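Long-range contact in L-lysine 6-monooxygenase (Pseudomonas syringae pv. tomato, PDB 5CQF), which probably hydroxylates the side-chain amine of L-lysine with the help of FAD and NADPH, as a step in siderophore biosynthesis: residues Leu64-Val78 against Arg107-Gly119. Sequence-based numbering, arbitrary orientation.
Sequences LAGTDINHHVFRDLV and RPASRHEWSDYLG
W114 lies against I69 and H71, and its indole N-H is satisfied through water rather than by the protein. W114 NE1 donates to water 1 at 2.8 Å, in the plane of the ring, and the same water lies 2.8 Å from I69 O and within hydrogen-bonding distance of A109 O, which ties the loop to the residues leading into the helix. I69 CB packs on W114 CD1 at 3.7 Å. The H71 ring sits obliquely by the six-membered ring, CE1 3.5 Å from W114 CZ2 with the planes at 51°, while H71 ND1 is engaged by H72 O.

R111 reaches into the type II turn L64-T67, its chain bent at CG-CD (chi3 -55°). The L64 carbonyl oxygen lies over the centre of one guanidinium face, and T67 O is at the edge, 2.5 Å from R111 NH2, too short and too bent (123°) for its detailed geometry to be trusted. NH1 has a salt bridge to E218, whereas the buried NE finds no partner.

Farther along the helix, Y117 OH bonds to F87 O and also receives a weak bond from L77 N. D76, its carboxylate held by V78 N, T79 N and F89 N, lays CB against that hydroxyl. S110 is the N-cap residue of helix 111-125; its OG accepts from E113 N and also hydrogen-bonds E299 of a neighbouring subunit. The capped helix packs on the loop after helix 57-64, in a chain whose two parallel, Rossmann-type sheets are consistent with an FAD- and NADPH-dependent monooxygenase.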
ATOM      1  N   LEU A  64     -15.870  18.176 -11.121  1.00 66.42           N
ATOM      2  CA  LEU A  64     -14.819  17.207 -10.874  1.00 67.03           C
ATOM      3  C   LEU A  64     -15.305  15.762 -11.010  1.00 64.29           C
ATOM      4  O   LEU A  64     -14.488  14.851 -11.181  1.00 58.14           O
ATOM      5  CB  LEU A  64     -14.189  17.438  -9.506  1.00 69.61           C
ATOM      6  CG  LEU A  64     -13.547  18.814  -9.263  1.00 69.77           C
ATOM      7  CD1 LEU A  64     -12.520  18.686  -8.148  1.00 68.78           C
ATOM      8  CD2 LEU A  64     -12.888  19.393 -10.508  1.00 68.21           C
ATOM      9  N   ALA A  65     -16.625  15.574 -10.981  1.00 59.21           N
ATOM     10  CA  ALA A  65     -17.214  14.253 -11.034  1.00 56.29           C
ATOM     11  C   ALA A  65     -16.706  13.458 -12.242  1.00 52.58           C
ATOM     12  O   ALA A  65     -16.405  14.024 -13.287  1.00 52.70           O
ATOM     13  CB  ALA A  65     -18.730  14.340 -11.007  1.00 55.97           C
ATOM     14  N   GLY A  66     -16.567  12.149 -12.057  1.00 50.92           N
ATOM     15  CA  GLY A  66     -15.955  11.259 -13.046  1.00 52.60           C
ATOM     16  C   GLY A  66     -14.439  11.356 -13.263  1.00 53.03           C
ATOM     17  O   GLY A  66     -13.889  10.615 -14.090  1.00 53.29           O
ATOM     18  N   THR A  67     -13.761  12.248 -12.534  1.00 50.48           N
ATOM     19  CA  THR A  67     -12.346  12.516 -12.765  1.00 50.77           C
ATOM     20  C   THR A  67     -11.425  11.759 -11.799  1.00 45.85           C
ATOM     21  O   THR A  67     -11.629  11.784 -10.595  1.00 47.01           O
ATOM     22  CB  THR A  67     -12.057  14.022 -12.710  1.00 51.35           C
ATOM     23  OG1 THR A  67     -12.979  14.691 -13.581  1.00 52.66           O
ATOM     24  CG2 THR A  67     -10.610  14.298 -13.170  1.00 51.58           C
ATOM     25  N   ASP A  68     -10.416  11.088 -12.359  1.00 42.71           N
ATOM     26  CA  ASP A  68      -9.429  10.338 -11.581  1.00 41.31           C
ATOM     27  C   ASP A  68      -8.447  11.316 -10.948  1.00 41.09           C
ATOM     28  O   ASP A  68      -7.604  11.896 -11.633  1.00 41.33           O
ATOM     29  CB  ASP A  68      -8.701   9.315 -12.478  1.00 41.12           C
ATOM     30  CG  ASP A  68      -7.638   8.528 -11.748  1.00 40.29           C
ATOM     31  OD1 ASP A  68      -7.600   8.600 -10.500  1.00 42.13           O
ATOM     32  OD2 ASP A  68      -6.826   7.822 -12.419  1.00 40.82           O
ATOM     33  N   ILE A  69      -8.589  11.514  -9.643  1.00 40.86           N
ATOM     34  CA  ILE A  69      -7.715  12.436  -8.871  1.00 41.83           C
ATOM     35  C   ILE A  69      -6.700  11.638  -8.081  1.00 39.69           C
ATOM     36  O   ILE A  69      -6.106  12.128  -7.128  1.00 39.75           O
ATOM     37  CB  ILE A  69      -8.494  13.424  -7.907  1.00 42.63           C
ATOM     38  CG1 ILE A  69      -9.579  12.746  -7.053  1.00 42.97           C
ATOM     39  CG2 ILE A  69      -9.186  14.517  -8.693  1.00 42.38           C
ATOM     40  CD1 ILE A  69      -9.081  11.781  -6.016  1.00 43.02           C
ATOM     41  N   ASN A  70      -6.481  10.400  -8.490  1.00 40.83           N
ATOM     42  CA  ASN A  70      -5.462   9.573  -7.859  1.00 41.35           C
ATOM     43  C   ASN A  70      -4.158   9.862  -8.623  1.00 41.74           C
ATOM     44  O   ASN A  70      -3.702   9.088  -9.483  1.00 41.97           O
ATOM     45  CB  ASN A  70      -5.895   8.111  -7.877  1.00 41.96           C
ATOM     46  CG  ASN A  70      -4.948   7.210  -7.134  1.00 43.06           C
ATOM     47  OD1 ASN A  70      -3.828   7.575  -6.851  1.00 45.87           O
ATOM     48  ND2 ASN A  70      -5.388   6.007  -6.851  1.00 45.19           N
ATOM     49  N   HIS A  71      -3.630  11.055  -8.339  1.00 42.11           N
ATOM     50  CA  HIS A  71      -2.380  11.537  -8.891  1.00 39.41           C
ATOM     51  C   HIS A  71      -1.622  12.359  -7.853  1.00 40.03           C
ATOM     52  O   HIS A  71      -2.140  12.749  -6.791  1.00 35.95           O
ATOM     53  CB  HIS A  71      -2.597  12.340 -10.176  1.00 40.41           C
ATOM     54  CG  HIS A  71      -3.458  13.547 -10.022  1.00 40.00           C
ATOM     55  ND1 HIS A  71      -3.093  14.632  -9.253  1.00 40.77           N
ATOM     56  CD2 HIS A  71      -4.649  13.866 -10.580  1.00 40.99           C
ATOM     57  CE1 HIS A  71      -4.032  15.561  -9.329  1.00 41.48           C
ATOM     58  NE2 HIS A  71      -4.984  15.130 -10.138  1.00 40.98           N
ATOM     59  N   HIS A  72      -0.376  12.632  -8.189  1.00 39.77           N
ATOM     60  CA  HIS A  72       0.502  13.302  -7.276  1.00 38.03           C
ATOM     61  C   HIS A  72       0.017  14.741  -7.081  1.00 35.48           C
ATOM     62  O   HIS A  72      -0.544  15.370  -7.971  1.00 32.13           O
ATOM     63  CB  HIS A  72       1.949  13.242  -7.785  1.00 38.88           C
ATOM     64  CG  HIS A  72       2.921  13.533  -6.727  1.00 38.85           C
ATOM     65  ND1 HIS A  72       3.364  14.806  -6.477  1.00 40.20           N
ATOM     66  CD2 HIS A  72       3.432  12.752  -5.753  1.00 40.37           C
ATOM     67  CE1 HIS A  72       4.142  14.791  -5.414  1.00 39.32           C
ATOM     68  NE2 HIS A  72       4.192  13.558  -4.952  1.00 39.21           N
ATOM     69  N   VAL A  73       0.271  15.248  -5.885  1.00 36.70           N
ATOM     70  CA  VAL A  73      -0.164  16.566  -5.453  1.00 37.14           C
ATOM     71  C   VAL A  73       0.506  17.733  -6.243  1.00 34.76           C
ATOM     72  O   VAL A  73      -0.054  18.773  -6.342  1.00 35.00           O
ATOM     73  CB  VAL A  73      -0.031  16.611  -3.905  1.00 41.72           C
ATOM     74  CG1 VAL A  73       1.397  16.891  -3.461  1.00 45.05           C
ATOM     75  CG2 VAL A  73      -1.014  17.560  -3.282  1.00 42.55           C
ATOM     76  N   PHE A  74       1.641  17.523  -6.896  1.00 34.27           N
ATOM     77  CA  PHE A  74       2.260  18.526  -7.758  1.00 34.73           C
ATOM     78  C   PHE A  74       1.516  18.783  -9.043  1.00 34.01           C
ATOM     79  O   PHE A  74       1.744  19.803  -9.702  1.00 34.14           O
ATOM     80  CB  PHE A  74       3.668  18.114  -8.194  1.00 36.01           C
ATOM     81  CG  PHE A  74       4.702  18.155  -7.104  1.00 36.94           C
ATOM     82  CD1 PHE A  74       4.597  19.022  -6.033  1.00 39.31           C
ATOM     83  CD2 PHE A  74       5.802  17.331  -7.180  1.00 38.05           C
ATOM     84  CE1 PHE A  74       5.566  19.041  -5.041  1.00 40.98           C
ATOM     85  CE2 PHE A  74       6.790  17.364  -6.217  1.00 40.57           C
ATOM     86  CZ  PHE A  74       6.667  18.210  -5.132  1.00 41.71           C
ATOM     87  N   ARG A  75       0.645  17.861  -9.410  1.00 34.18           N
ATOM     88  CA  ARG A  75      -0.070  17.938 -10.662  1.00 33.73           C
ATOM     89  C   ARG A  75      -1.387  18.666 -10.406  1.00 35.12           C
ATOM     90  O   ARG A  75      -2.484  18.090 -10.536  1.00 35.72           O
ATOM     91  CB  ARG A  75      -0.233  16.540 -11.236  1.00 33.40           C
ATOM     92  CG  ARG A  75       1.155  15.939 -11.461  1.00 35.25           C
ATOM     93  CD  ARG A  75       1.198  14.569 -12.151  1.00 35.21           C
ATOM     94  NE  ARG A  75       0.408  14.582 -13.357  1.00 37.21           N
ATOM     95  CZ  ARG A  75      -0.436  13.617 -13.730  1.00 37.29           C
ATOM     96  NH1 ARG A  75      -0.604  12.525 -12.976  1.00 35.23           N
ATOM     97  NH2 ARG A  75      -1.119  13.775 -14.864  1.00 36.62           N
ATOM     98  N   ASP A  76      -1.220  19.945 -10.048  1.00 34.52           N
ATOM     99  CA  ASP A  76      -2.268  20.885  -9.691  1.00 34.44           C
ATOM    100  C   ASP A  76      -2.462  21.856 -10.851  1.00 34.83           C
ATOM    101  O   ASP A  76      -2.000  21.569 -11.959  1.00 32.69           O
ATOM    102  CB  ASP A  76      -1.918  21.606  -8.363  1.00 34.44           C
ATOM    103  CG  ASP A  76      -0.661  22.502  -8.433  1.00 33.82           C
ATOM    104  OD1 ASP A  76      -0.279  22.992  -9.495  1.00 32.53           O
ATOM    105  OD2 ASP A  76      -0.028  22.716  -7.380  1.00 33.60           O
ATOM    106  N   LEU A  77      -3.120  23.005 -10.612  1.00 35.66           N
ATOM    107  CA  LEU A  77      -3.464  23.939 -11.699  1.00 36.33           C
ATOM    108  C   LEU A  77      -2.341  24.816 -12.155  1.00 35.15           C
ATOM    109  O   LEU A  77      -2.527  25.533 -13.146  1.00 35.62           O
ATOM    110  CB  LEU A  77      -4.629  24.860 -11.317  1.00 38.89           C
ATOM    111  CG  LEU A  77      -5.994  24.206 -11.332  1.00 41.98           C
ATOM    112  CD1 LEU A  77      -6.998  25.133 -10.680  1.00 44.18           C
ATOM    113  CD2 LEU A  77      -6.456  23.812 -12.741  1.00 42.46           C
ATOM    114  N   VAL A  78      -1.204  24.822 -11.448  1.00 33.85           N
ATOM    115  CA  VAL A  78      -0.101  25.764 -11.810  1.00 33.61           C
ATOM    116  C   VAL A  78       1.298  25.234 -11.781  1.00 32.07           C
ATOM    117  O   VAL A  78       2.118  25.657 -12.576  1.00 32.45           O
ATOM    118  CB  VAL A  78      -0.108  27.035 -10.929  1.00 34.58           C
ATOM    119  CG1 VAL A  78      -1.418  27.752 -11.111  1.00 34.73           C
ATOM    120  CG2 VAL A  78       0.108  26.711  -9.451  1.00 33.99           C
ATOM    121  N   ARG A 107      -2.419   9.085   1.495  1.00 55.21           N
ATOM    122  CA  ARG A 107      -3.264   8.832   0.344  1.00 51.91           C
ATOM    123  C   ARG A 107      -3.296  10.099  -0.490  1.00 48.93           C
ATOM    124  O   ARG A 107      -2.882  11.163  -0.031  1.00 48.58           O
ATOM    125  CB  ARG A 107      -4.685   8.424   0.772  1.00 53.81           C
ATOM    126  CG  ARG A 107      -5.443   9.460   1.620  1.00 55.47           C
ATOM    127  CD  ARG A 107      -6.957   9.279   1.600  1.00 52.57           C
ATOM    128  NE  ARG A 107      -7.638  10.162   2.552  1.00 53.79           N
ATOM    129  CZ  ARG A 107      -7.903  11.464   2.363  1.00 53.59           C
ATOM    130  NH1 ARG A 107      -7.556  12.109   1.244  1.00 50.38           N
ATOM    131  NH2 ARG A 107      -8.546  12.139   3.309  1.00 54.60           N
ATOM    132  N   PRO A 108      -3.779   9.998  -1.727  1.00 45.27           N
ATOM    133  CA  PRO A 108      -3.942  11.218  -2.492  1.00 42.45           C
ATOM    134  C   PRO A 108      -5.099  12.029  -1.945  1.00 39.48           C
ATOM    135  O   PRO A 108      -5.910  11.506  -1.215  1.00 40.66           O
ATOM    136  CB  PRO A 108      -4.221  10.739  -3.916  1.00 43.22           C
ATOM    137  CG  PRO A 108      -4.214   9.253  -3.880  1.00 45.63           C
ATOM    138  CD  PRO A 108      -4.201   8.803  -2.457  1.00 46.58           C
ATOM    139  N   ALA A 109      -5.115  13.308  -2.287  1.00 37.63           N
ATOM    140  CA  ALA A 109      -6.087  14.248  -1.855  1.00 37.17           C
ATOM    141  C   ALA A 109      -7.410  13.811  -2.398  1.00 39.98           C
ATOM    142  O   ALA A 109      -7.461  13.258  -3.484  1.00 43.18           O
ATOM    143  CB  ALA A 109      -5.744  15.608  -2.422  1.00 36.59           C
ATOM    144  N   SER A 110      -8.487  14.133  -1.696  1.00 39.43           N
ATOM    145  CA  SER A 110      -9.801  13.722  -2.115  1.00 39.13           C
ATOM    146  C   SER A 110     -10.354  14.691  -3.133  1.00 40.05           C
ATOM    147  O   SER A 110      -9.900  15.827  -3.268  1.00 38.65           O
ATOM    148  CB  SER A 110     -10.754  13.615  -0.916  1.00 39.62           C
ATOM    149  OG  SER A 110     -11.013  14.907  -0.369  1.00 39.81           O
ATOM    150  N   ARG A 111     -11.332  14.208  -3.878  1.00 41.23           N
ATOM    151  CA  ARG A 111     -12.110  15.057  -4.737  1.00 44.97           C
ATOM    152  C   ARG A 111     -12.593  16.310  -4.012  1.00 41.08           C
ATOM    153  O   ARG A 111     -12.520  17.408  -4.538  1.00 39.43           O
ATOM    154  CB  ARG A 111     -13.313  14.282  -5.240  1.00 51.81           C
ATOM    155  CG  ARG A 111     -14.263  15.120  -6.078  1.00 61.24           C
ATOM    156  CD  ARG A 111     -15.079  14.249  -7.016  1.00 67.97           C
ATOM    157  NE  ARG A 111     -14.200  13.426  -7.848  1.00 72.85           N
ATOM    158  CZ  ARG A 111     -14.631  12.495  -8.692  1.00 71.34           C
ATOM    159  NH1 ARG A 111     -15.936  12.289  -8.825  1.00 76.80           N
ATOM    160  NH2 ARG A 111     -13.762  11.773  -9.389  1.00 65.00           N
ATOM    161  N   HIS A 112     -13.108  16.132  -2.814  1.00 39.66           N
ATOM    162  CA  HIS A 112     -13.645  17.256  -2.038  1.00 40.82           C
ATOM    163  C   HIS A 112     -12.535  18.296  -1.757  1.00 38.17           C
ATOM    164  O   HIS A 112     -12.751  19.492  -1.912  1.00 36.79           O
ATOM    165  CB  HIS A 112     -14.322  16.702  -0.773  1.00 42.39           C
ATOM    166  CG  HIS A 112     -14.697  17.728   0.245  1.00 46.27           C
ATOM    167  ND1 HIS A 112     -15.600  18.744  -0.003  1.00 49.44           N
ATOM    168  CD2 HIS A 112     -14.348  17.850   1.551  1.00 48.42           C
ATOM    169  CE1 HIS A 112     -15.760  19.470   1.090  1.00 49.11           C
ATOM    170  NE2 HIS A 112     -15.011  18.947   2.048  1.00 50.33           N
ATOM    171  N   GLU A 113     -11.335  17.820  -1.420  1.00 35.81           N
ATOM    172  CA  GLU A 113     -10.214  18.709  -1.195  1.00 34.94           C
ATOM    173  C   GLU A 113      -9.792  19.444  -2.476  1.00 34.36           C
ATOM    174  O   GLU A 113      -9.592  20.673  -2.460  1.00 33.45           O
ATOM    175  CB  GLU A 113      -9.025  17.997  -0.516  1.00 34.44           C
ATOM    176  CG  GLU A 113      -7.977  19.001  -0.015  1.00 34.77           C
ATOM    177  CD  GLU A 113      -6.940  18.454   0.960  1.00 34.97           C
ATOM    178  OE1 GLU A 113      -6.650  17.229   0.987  1.00 36.66           O
ATOM    179  OE2 GLU A 113      -6.373  19.268   1.724  1.00 34.19           O
ATOM    180  N   TRP A 114      -9.681  18.732  -3.586  1.00 33.98           N
ATOM    181  CA  TRP A 114      -9.363  19.400  -4.861  1.00 34.03           C
ATOM    182  C   TRP A 114     -10.404  20.449  -5.260  1.00 35.91           C
ATOM    183  O   TRP A 114     -10.041  21.504  -5.778  1.00 35.69           O
ATOM    184  CB  TRP A 114      -9.217  18.390  -5.996  1.00 33.74           C
ATOM    185  CG  TRP A 114      -7.967  17.611  -5.966  1.00 33.08           C
ATOM    186  CD1 TRP A 114      -7.821  16.282  -5.674  1.00 34.23           C
ATOM    187  CD2 TRP A 114      -6.672  18.101  -6.230  1.00 33.10           C
ATOM    188  NE1 TRP A 114      -6.501  15.917  -5.763  1.00 33.91           N
ATOM    189  CE2 TRP A 114      -5.783  17.028  -6.110  1.00 33.20           C
ATOM    190  CE3 TRP A 114      -6.173  19.354  -6.569  1.00 34.65           C
ATOM    191  CZ2 TRP A 114      -4.448  17.179  -6.286  1.00 34.92           C
ATOM    192  CZ3 TRP A 114      -4.846  19.499  -6.730  1.00 34.26           C
ATOM    193  CH2 TRP A 114      -3.999  18.441  -6.594  1.00 35.45           C
ATOM    194  N   SER A 115     -11.688  20.177  -5.013  1.00 37.87           N
ATOM    195  CA  SER A 115     -12.745  21.197  -5.199  1.00 40.99           C
ATOM    196  C   SER A 115     -12.499  22.447  -4.385  1.00 39.71           C
ATOM    197  O   SER A 115     -12.534  23.569  -4.920  1.00 40.29           O
ATOM    198  CB  SER A 115     -14.130  20.666  -4.790  1.00 44.10           C
ATOM    199  OG  SER A 115     -14.516  19.644  -5.682  1.00 50.02           O
ATOM    200  N   ASP A 116     -12.276  22.256  -3.086  1.00 38.12           N
ATOM    201  CA  ASP A 116     -11.964  23.370  -2.200  1.00 37.94           C
ATOM    202  C   ASP A 116     -10.764  24.161  -2.686  1.00 36.47           C
ATOM    203  O   ASP A 116     -10.795  25.401  -2.734  1.00 36.66           O
ATOM    204  CB  ASP A 116     -11.703  22.878  -0.781  1.00 39.11           C
ATOM    205  CG  ASP A 116     -11.688  24.019   0.226  1.00 40.51           C
ATOM    206  OD1 ASP A 116     -12.759  24.603   0.443  1.00 43.38           O
ATOM    207  OD2 ASP A 116     -10.631  24.355   0.785  1.00 40.85           O
ATOM    208  N   TYR A 117      -9.708  23.445  -3.066  1.00 35.17           N
ATOM    209  CA  TYR A 117      -8.527  24.091  -3.661  1.00 34.54           C
ATOM    210  C   TYR A 117      -8.930  24.936  -4.838  1.00 35.91           C
ATOM    211  O   TYR A 117      -8.536  26.077  -4.982  1.00 35.27           O
ATOM    212  CB  TYR A 117      -7.505  23.034  -4.099  1.00 33.64           C
ATOM    213  CG  TYR A 117      -6.415  23.525  -5.048  1.00 32.79           C
ATOM    214  CD1 TYR A 117      -5.439  24.426  -4.633  1.00 32.41           C
ATOM    215  CD2 TYR A 117      -6.359  23.058  -6.371  1.00 32.43           C
ATOM    216  CE1 TYR A 117      -4.452  24.859  -5.510  1.00 32.66           C
ATOM    217  CE2 TYR A 117      -5.375  23.478  -7.244  1.00 30.72           C
ATOM    218  CZ  TYR A 117      -4.434  24.367  -6.821  1.00 31.68           C
ATOM    219  OH  TYR A 117      -3.490  24.782  -7.708  1.00 32.13           O
ATOM    220  N   LEU A 118      -9.744  24.352  -5.693  1.00 37.54           N
ATOM    221  CA  LEU A 118     -10.133  25.007  -6.910  1.00 38.80           C
ATOM    222  C   LEU A 118     -10.929  26.281  -6.631  1.00 38.14           C
ATOM    223  O   LEU A 118     -10.723  27.313  -7.276  1.00 38.33           O
ATOM    224  CB  LEU A 118     -10.928  24.010  -7.737  1.00 40.97           C
ATOM    225  CG  LEU A 118     -11.588  24.629  -8.939  1.00 44.18           C
ATOM    226  CD1 LEU A 118     -10.560  24.746 -10.039  1.00 44.62           C
ATOM    227  CD2 LEU A 118     -12.766  23.768  -9.360  1.00 48.31           C
ATOM    228  N   GLY A 119     -11.838  26.237  -5.669  1.00 38.54           N
ATOM    229  CA  GLY A 119     -12.518  27.480  -5.204  1.00 38.16           C
ATOM    230  C   GLY A 119     -11.517  28.456  -4.602  1.00 38.79           C
ATOM    231  O   GLY A 119     -11.628  29.660  -4.766  1.00 40.18           O
TER
HETATM  232  O   HOH W   1      -4.864  13.686  -5.228  1.00 50.06           O